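Local atomic coordinates of alkaline serine protease (Pseudoalteromonas sp., PDB entry 1Y9Z), a protein that probably hydrolyses peptide bonds as a cold-adapted serine endopeptidase of the subtilisin family. Residues Val151-Ala156 and Asp172-Val177; Val196-Pro201 and Pro373-Val378. All coordinates share one frame; numbering follows the deposited sequence.

Interaction 1: residues Val151-Ala156 and Asp172-Val177; sequences VLLIAA and DSVMSV. With NA (sodium ion), chain F; NA (sodium ion), chain E; PMS (phenylmethanesulfonic acid), chain H.
L153 O is gripped from the neighbouring strand. M175 N donates to it at 2.9 Å in a nearly straight bond, although the donor is tilted 26° from the carbonyl plane. V174 CA adds a CA-H...O contact to the same oxygen. The pattern then runs on as a parallel pair: A155 N gives to M175 O, and V177 N gives to A155 O. At the start of the pair a water takes over. It accepts from L153 N and donates to S173 O at 2.8 Å. Side chains alternate between two faces. On one, V174 crosses L153 at about a right angle, with CG2 against L153 CB at 3.8 Å. Its other methyl, CG1, is anti to the backbone N (chi1 -176°) and meets A155 CB at 3.7 Å. On the other face I154 and M175 run alongside each other, I154 CG1 to M175 SD 4.0 Å, and I154 CG2 touches V177 CG2 at 3.6 Å. V174 O points out of the pair and binds two sodium ions, the shorter bond being 2.2 Å to the ion of chain E. A156 CB lies against O2S of the bound phenylmethanesulfonic acid. L153 and V174 pack on helix 137-148, and L152 and I154 on helix 368-385. Strand 125-128 pairs with the other edge of 152-156.

Interaction 2: residues Val196-Pro201 and Pro373-Val378; sequences VEISGP and PHVSGV. With NA (sodium ion), chain F.
P201 and H374 pack where a strand of the subtilisin-like alpha/beta domain meets the helix covering its sheet. This is a buried strand-on-helix contact with no hydrogen bond across it. Strand 196-201 belongs to the mostly parallel central sheet, and residues 373-378 lie in helix 368-385, which starts at T368 and S369 of the phenylmethanesulfonic acid pocket. The short axes run at 106° to each other and come within 7.6 Å. Two side-chain pairs carry the packing. In the first, the side chains of I198 and V375 run alongside one another, pointing opposite ways. I198 CG2 touches V375 CG1 at 3.9 Å. V375 CG2, anti to the carbonyl carbon, lies near both I198 CG2 and S199 O. G200 has no side chain, and the closest pair of CA atoms is that of G200 and H374, 6.0 Å apart. In the second pair, the P201 ring lies over one face of the H374 imidazole. H374 ND1 is hydrogen-bonded to M370 O one helical turn back, which helps to fix the turn of the ring. At the far end of the strand, E197 OE1 binds a sodium ion at 2.8 Å, and E197 OE2 makes a salt bridge with R395. S199 points away from the helix, and its OG donates a hydrogen bond to T414 O. Over the imidazole, P201 CD meets H374 CG at 3.6 Å, while P201 CB makes a CH-pi contact, 3.8 Å from the ring centroid and 14° off its normal.

Interactions 1 and 2 have centres 10 Å apart and share one sheet. Strands 152-156, 174-180 and 196-201 follow one another along the chain and lie side by side in the sheet. Interaction 1 therefore closes before interaction 2 opens. Helix 368-385 comes much later, beyond the strands of the other large sheet, and packs on a face of this one. The two contacts touch directly: S176 O and E197 N are 2.9 Å apart, a probable hydrogen bond, and V177 CG1 packs on V375 CG2 at 3.7 Å. One sodium ion is shared by V174 and E197. Interaction 1 pairs two strands, and interaction 2 fastens the next to the helix that begins at the ligand pocket.

Interaction 1: residues Val151-Ala156 and Asp172-Val177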
ATOM      1  N   VAL A 151      11.652  22.305  -0.526  1.00 12.31           N
ATOM      2  CA  VAL A 151      11.455  20.923  -0.091  1.00 11.83           C
ATOM      3  C   VAL A 151      10.030  20.470  -0.385  1.00 11.09           C
ATOM      4  O   VAL A 151       9.070  21.108   0.049  1.00 11.91           O
ATOM      5  CB  VAL A 151      11.721  20.772   1.421  1.00 11.62           C
ATOM      6  CG1 VAL A 151      11.520  19.319   1.844  1.00 11.19           C
ATOM      7  CG2 VAL A 151      13.130  21.234   1.747  1.00 13.63           C
ATOM      8  N   LEU A 152       9.894  19.374  -1.127  1.00 10.11           N
ATOM      9  CA  LEU A 152       8.576  18.841  -1.468  1.00  9.81           C
ATOM     10  C   LEU A 152       8.063  17.985  -0.313  1.00 10.52           C
ATOM     11  O   LEU A 152       8.720  17.026   0.104  1.00  9.94           O
ATOM     12  CB  LEU A 152       8.654  18.008  -2.755  1.00  9.62           C
ATOM     13  CG  LEU A 152       7.353  17.418  -3.314  1.00 10.12           C
ATOM     14  CD1 LEU A 152       6.377  18.529  -3.672  1.00 10.87           C
ATOM     15  CD2 LEU A 152       7.671  16.588  -4.550  1.00 11.15           C
ATOM     16  N   LEU A 153       6.887  18.342   0.196  1.00  9.76           N
ATOM     17  CA  LEU A 153       6.266  17.643   1.316  1.00  9.34           C
ATOM     18  C   LEU A 153       5.046  16.855   0.850  1.00  8.92           C
ATOM     19  O   LEU A 153       4.154  17.400   0.193  1.00  9.87           O
ATOM     20  CB  LEU A 153       5.856  18.657   2.389  1.00  9.18           C
ATOM     21  CG  LEU A 153       6.958  19.622   2.839  1.00  9.55           C
ATOM     22  CD1 LEU A 153       6.375  20.649   3.794  1.00 10.54           C
ATOM     23  CD2 LEU A 153       8.096  18.849   3.501  1.00 11.56           C
ATOM     24  N   ILE A 154       5.004  15.575   1.209  1.00  9.36           N
ATOM     25  CA  ILE A 154       3.919  14.687   0.807  1.00  9.34           C
ATOM     26  C   ILE A 154       3.460  13.864   2.012  1.00  8.76           C
ATOM     27  O   ILE A 154       4.285  13.348   2.761  1.00  8.79           O
ATOM     28  CB  ILE A 154       4.406  13.755  -0.330  1.00  8.89           C
ATOM     29  CG1 ILE A 154       4.879  14.605  -1.516  1.00  8.14           C
ATOM     30  CG2 ILE A 154       3.298  12.808  -0.762  1.00  9.40           C
ATOM     31  CD1 ILE A 154       5.625  13.829  -2.585  1.00  9.07           C
ATOM     32  N   ALA A 155       2.145  13.748   2.201  1.00  7.90           N
ATOM     33  CA  ALA A 155       1.612  13.006   3.340  1.00  8.23           C
ATOM     34  C   ALA A 155       0.273  12.327   3.067  1.00  7.71           C
ATOM     35  O   ALA A 155      -0.446  12.684   2.131  1.00  9.04           O
ATOM     36  CB  ALA A 155       1.488  13.935   4.543  1.00  8.12           C
ATOM     37  N   ALA A 156      -0.061  11.364   3.921  1.00  7.70           N
ATOM     38  CA  ALA A 156      -1.291  10.582   3.804  1.00  8.75           C
ATOM     39  C   ALA A 156      -2.549  11.304   4.276  1.00  8.34           C
ATOM     40  O   ALA A 156      -2.559  11.933   5.332  1.00  8.91           O
ATOM     41  CB  ALA A 156      -1.135   9.274   4.571  1.00  8.74           C
ATOM     42  N   ASP A 172      -1.561  23.577   3.290  1.00 11.12           N
ATOM     43  CA  ASP A 172      -1.380  23.908   1.877  1.00 11.54           C
ATOM     44  C   ASP A 172       0.016  23.619   1.327  1.00 11.35           C
ATOM     45  O   ASP A 172       0.198  23.500   0.116  1.00 11.58           O
ATOM     46  CB  ASP A 172      -1.719  25.380   1.629  1.00 14.63           C
ATOM     47  CG  ASP A 172      -3.200  25.664   1.761  1.00 18.92           C
ATOM     48  OD1 ASP A 172      -3.999  24.932   1.141  1.00 21.20           O
ATOM     49  OD2 ASP A 172      -3.563  26.624   2.474  1.00 23.74           O
ATOM     50  N   SER A 173       0.997  23.502   2.215  1.00 10.01           N
ATOM     51  CA  SER A 173       2.379  23.247   1.811  1.00 10.22           C
ATOM     52  C   SER A 173       2.685  21.768   1.600  1.00 10.65           C
ATOM     53  O   SER A 173       3.807  21.409   1.230  1.00 10.55           O
ATOM     54  CB  SER A 173       3.327  23.790   2.879  1.00 10.94           C
ATOM     55  OG  SER A 173       3.112  23.124   4.115  1.00 11.65           O
ATOM     56  N   VAL A 174       1.688  20.921   1.826  1.00 10.11           N
ATOM     57  CA  VAL A 174       1.861  19.475   1.715  1.00 10.43           C
ATOM     58  C   VAL A 174       0.866  18.833   0.755  1.00  9.88           C
ATOM     59  O   VAL A 174      -0.302  19.227   0.711  1.00 10.04           O
ATOM     60  CB  VAL A 174       1.679  18.817   3.108  1.00  9.29           C
ATOM     61  CG1 VAL A 174       1.951  17.324   3.036  1.00 10.11           C
ATOM     62  CG2 VAL A 174       2.586  19.494   4.126  1.00 10.65           C
ATOM     63  N   MET A 175       1.328  17.849  -0.015  1.00  9.36           N
ATOM     64  CA  MET A 175       0.441  17.140  -0.933  1.00  9.21           C
ATOM     65  C   MET A 175      -0.323  16.084  -0.142  1.00  9.75           C
ATOM     66  O   MET A 175       0.284  15.197   0.464  1.00 10.95           O
ATOM     67  CB  MET A 175       1.228  16.435  -2.044  1.00 10.39           C
ATOM     68  CG  MET A 175       1.969  17.345  -2.999  1.00 10.80           C
ATOM     69  SD  MET A 175       2.667  16.408  -4.384  1.00 12.33           S
ATOM     70  CE  MET A 175       1.253  16.324  -5.481  1.00 13.32           C
ATOM     71  N   SER A 176      -1.651  16.183  -0.133  1.00  8.89           N
ATOM     72  CA  SER A 176      -2.483  15.210   0.569  1.00  8.95           C
ATOM     73  C   SER A 176      -2.791  14.076  -0.404  1.00  8.93           C
ATOM     74  O   SER A 176      -3.398  14.295  -1.452  1.00  9.09           O
ATOM     75  CB  SER A 176      -3.781  15.861   1.042  1.00  9.47           C
ATOM     76  OG  SER A 176      -4.621  14.904   1.659  1.00  9.91           O
ATOM     77  N   VAL A 177      -2.382  12.865  -0.043  1.00  7.84           N
ATOM     78  CA  VAL A 177      -2.557  11.697  -0.899  1.00  8.48           C
ATOM     79  C   VAL A 177      -3.691  10.754  -0.514  1.00  8.06           C
ATOM     80  O   VAL A 177      -3.789  10.321   0.636  1.00  8.30           O
ATOM     81  CB  VAL A 177      -1.249  10.875  -0.944  1.00  8.31           C
ATOM     82  CG1 VAL A 177      -1.416   9.667  -1.858  1.00  9.29           C
ATOM     83  CG2 VAL A 177      -0.105  11.752  -1.418  1.00  9.34           C
TER
HETATM   84 NA    NA F 608      -3.003  18.872  -0.467  1.00 17.15          NA
HETATM   85 NA    NA E 607      -2.289  19.753   1.618  1.00  8.76          NA
HETATM   86  C   PMS H 601      -1.685   5.564   8.897  1.00 26.89           C
HETATM   87  S   PMS H 601      -1.480   6.398   7.304  1.00 23.22           S
HETATM   88  C1  PMS H 601      -0.935   6.256  10.064  1.00 29.13           C
HETATM   89  C2  PMS H 601      -1.639   7.258  10.824  1.00 30.04           C
HETATM   90  C3  PMS H 601      -0.985   7.921  11.911  1.00 30.45           C
HETATM   91  C4  PMS H 601       0.384   7.545  12.203  1.00 31.23           C
HETATM   92  C5  PMS H 601       1.081   6.562  11.460  1.00 29.68           C
HETATM   93  C6  PMS H 601       0.469   5.873  10.367  1.00 30.20           C
HETATM   94  O2S PMS H 601      -1.440   7.834   7.562  1.00 25.77           O
HETATM   95  O1S PMS H 601      -2.591   6.079   6.440  1.00 25.19           O
HETATM   96  O   HOH W   1       4.838  19.975  -0.972  1.00 11.61           O

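Interaction 2: residues Val196-Pro201 and Pro373-Val378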
ATOM      1  N   VAL A 196      -7.321  16.915  -0.496  1.00  9.65           N
ATOM      2  CA  VAL A 196      -6.867  15.741  -1.247  1.00  9.72           C
ATOM      3  C   VAL A 196      -6.443  16.244  -2.618  1.00 10.13           C
ATOM      4  O   VAL A 196      -7.225  16.860  -3.346  1.00 10.74           O
ATOM      5  CB  VAL A 196      -7.974  14.676  -1.368  1.00  8.97           C
ATOM      6  CG1 VAL A 196      -7.551  13.581  -2.356  1.00 10.00           C
ATOM      7  CG2 VAL A 196      -8.220  14.049  -0.001  1.00 10.03           C
ATOM      8  N   GLU A 197      -5.194  15.960  -2.961  1.00 10.69           N
ATOM      9  CA  GLU A 197      -4.587  16.464  -4.185  1.00 10.85           C
ATOM     10  C   GLU A 197      -4.286  15.449  -5.281  1.00 10.41           C
ATOM     11  O   GLU A 197      -4.397  15.757  -6.470  1.00 10.58           O
ATOM     12  CB  GLU A 197      -3.298  17.175  -3.776  1.00 13.01           C
ATOM     13  CG  GLU A 197      -2.756  18.206  -4.731  1.00 14.38           C
ATOM     14  CD  GLU A 197      -1.656  19.020  -4.080  1.00 14.70           C
ATOM     15  OE1 GLU A 197      -1.833  19.413  -2.907  1.00 15.45           O
ATOM     16  OE2 GLU A 197      -0.623  19.271  -4.729  1.00 16.51           O
ATOM     17  N   ILE A 198      -3.896  14.246  -4.888  1.00  9.94           N
ATOM     18  CA  ILE A 198      -3.542  13.234  -5.868  1.00  9.97           C
ATOM     19  C   ILE A 198      -3.749  11.856  -5.254  1.00 10.19           C
ATOM     20  O   ILE A 198      -3.796  11.722  -4.030  1.00 10.20           O
ATOM     21  CB  ILE A 198      -2.068  13.448  -6.303  1.00 11.19           C
ATOM     22  CG1 ILE A 198      -1.784  12.719  -7.613  1.00 11.31           C
ATOM     23  CG2 ILE A 198      -1.122  12.982  -5.204  1.00 11.71           C
ATOM     24  CD1 ILE A 198      -0.491  13.168  -8.276  1.00 13.47           C
ATOM     25  N   SER A 199      -3.882  10.839  -6.100  1.00  9.82           N
ATOM     26  CA  SER A 199      -4.108   9.478  -5.637  1.00 10.05           C
ATOM     27  C   SER A 199      -2.974   8.524  -5.967  1.00  9.79           C
ATOM     28  O   SER A 199      -2.197   8.745  -6.899  1.00 10.66           O
ATOM     29  CB  SER A 199      -5.394   8.916  -6.244  1.00 10.17           C
ATOM     30  OG  SER A 199      -6.524   9.682  -5.869  1.00 11.48           O
ATOM     31  N   GLY A 200      -2.901   7.454  -5.185  1.00  9.66           N
ATOM     32  CA  GLY A 200      -1.891   6.438  -5.400  1.00 10.28           C
ATOM     33  C   GLY A 200      -2.436   5.089  -4.978  1.00 10.26           C
ATOM     34  O   GLY A 200      -3.469   5.017  -4.309  1.00 10.26           O
ATOM     35  N   PRO A 201      -1.778   3.991  -5.377  1.00 10.14           N
ATOM     36  CA  PRO A 201      -2.216   2.638  -5.020  1.00 10.62           C
ATOM     37  C   PRO A 201      -2.256   2.497  -3.495  1.00  9.43           C
ATOM     38  O   PRO A 201      -1.244   2.726  -2.828  1.00  9.39           O
ATOM     39  CB  PRO A 201      -1.142   1.758  -5.656  1.00 10.16           C
ATOM     40  CG  PRO A 201      -0.731   2.558  -6.871  1.00 11.43           C
ATOM     41  CD  PRO A 201      -0.643   3.957  -6.316  1.00 10.96           C
ATOM     42  N   PRO A 373       3.796   6.623  -0.342  1.00  9.23           N
ATOM     43  CA  PRO A 373       5.130   6.325  -0.878  1.00  8.29           C
ATOM     44  C   PRO A 373       5.153   6.125  -2.394  1.00  9.08           C
ATOM     45  O   PRO A 373       6.197   6.294  -3.028  1.00  9.10           O
ATOM     46  CB  PRO A 373       5.556   5.076  -0.099  1.00  9.09           C
ATOM     47  CG  PRO A 373       4.259   4.445   0.297  1.00  7.93           C
ATOM     48  CD  PRO A 373       3.418   5.638   0.684  1.00  8.30           C
ATOM     49  N   HIS A 374       4.017   5.754  -2.980  1.00  8.83           N
ATOM     50  CA  HIS A 374       3.975   5.606  -4.433  1.00  9.14           C
ATOM     51  C   HIS A 374       4.133   7.010  -5.009  1.00  9.03           C
ATOM     52  O   HIS A 374       4.875   7.228  -5.965  1.00  9.94           O
ATOM     53  CB  HIS A 374       2.640   5.022  -4.914  1.00  8.88           C
ATOM     54  CG  HIS A 374       2.526   3.535  -4.761  1.00  9.45           C
ATOM     55  ND1 HIS A 374       2.018   2.938  -3.628  1.00  9.19           N
ATOM     56  CD2 HIS A 374       2.841   2.527  -5.609  1.00 10.62           C
ATOM     57  CE1 HIS A 374       2.020   1.626  -3.785  1.00  9.99           C
ATOM     58  NE2 HIS A 374       2.514   1.350  -4.979  1.00 10.02           N
ATOM     59  N   VAL A 375       3.431   7.966  -4.408  1.00  8.61           N
ATOM     60  CA  VAL A 375       3.477   9.351  -4.862  1.00  8.89           C
ATOM     61  C   VAL A 375       4.825  10.019  -4.607  1.00  8.31           C
ATOM     62  O   VAL A 375       5.378  10.661  -5.501  1.00  8.63           O
ATOM     63  CB  VAL A 375       2.342  10.183  -4.198  1.00  8.67           C
ATOM     64  CG1 VAL A 375       2.484  11.657  -4.552  1.00 10.38           C
ATOM     65  CG2 VAL A 375       0.988   9.667  -4.667  1.00 10.38           C
ATOM     66  N   SER A 376       5.365   9.869  -3.402  1.00  8.87           N
ATOM     67  CA  SER A 376       6.651  10.483  -3.092  1.00  8.91           C
ATOM     68  C   SER A 376       7.787   9.778  -3.826  1.00  8.98           C
ATOM     69  O   SER A 376       8.774  10.410  -4.202  1.00  8.47           O
ATOM     70  CB  SER A 376       6.902  10.483  -1.577  1.00 10.45           C
ATOM     71  OG  SER A 376       6.904   9.174  -1.041  1.00  9.33           O
ATOM     72  N   GLY A 377       7.645   8.472  -4.040  1.00  8.67           N
ATOM     73  CA  GLY A 377       8.665   7.733  -4.763  1.00  9.49           C
ATOM     74  C   GLY A 377       8.701   8.225  -6.199  1.00  9.90           C
ATOM     75  O   GLY A 377       9.771   8.500  -6.743  1.00  9.51           O
ATOM     76  N   VAL A 378       7.526   8.344  -6.812  1.00  9.09           N
ATOM     77  CA  VAL A 378       7.434   8.820  -8.189  1.00  9.88           C
ATOM     78  C   VAL A 378       7.886  10.272  -8.289  1.00  9.69           C
ATOM     79  O   VAL A 378       8.541  10.657  -9.253  1.00 10.58           O
ATOM     80  CB  VAL A 378       5.990   8.695  -8.734  1.00  9.78           C
ATOM     81  CG1 VAL A 378       5.838   9.506 -10.016  1.00 11.09           C
ATOM     82  CG2 VAL A 378       5.669   7.234  -9.007  1.00 11.87           C
TER
HETATM   83 NA    NA F 608      -3.003  18.872  -0.467  1.00 17.15          NA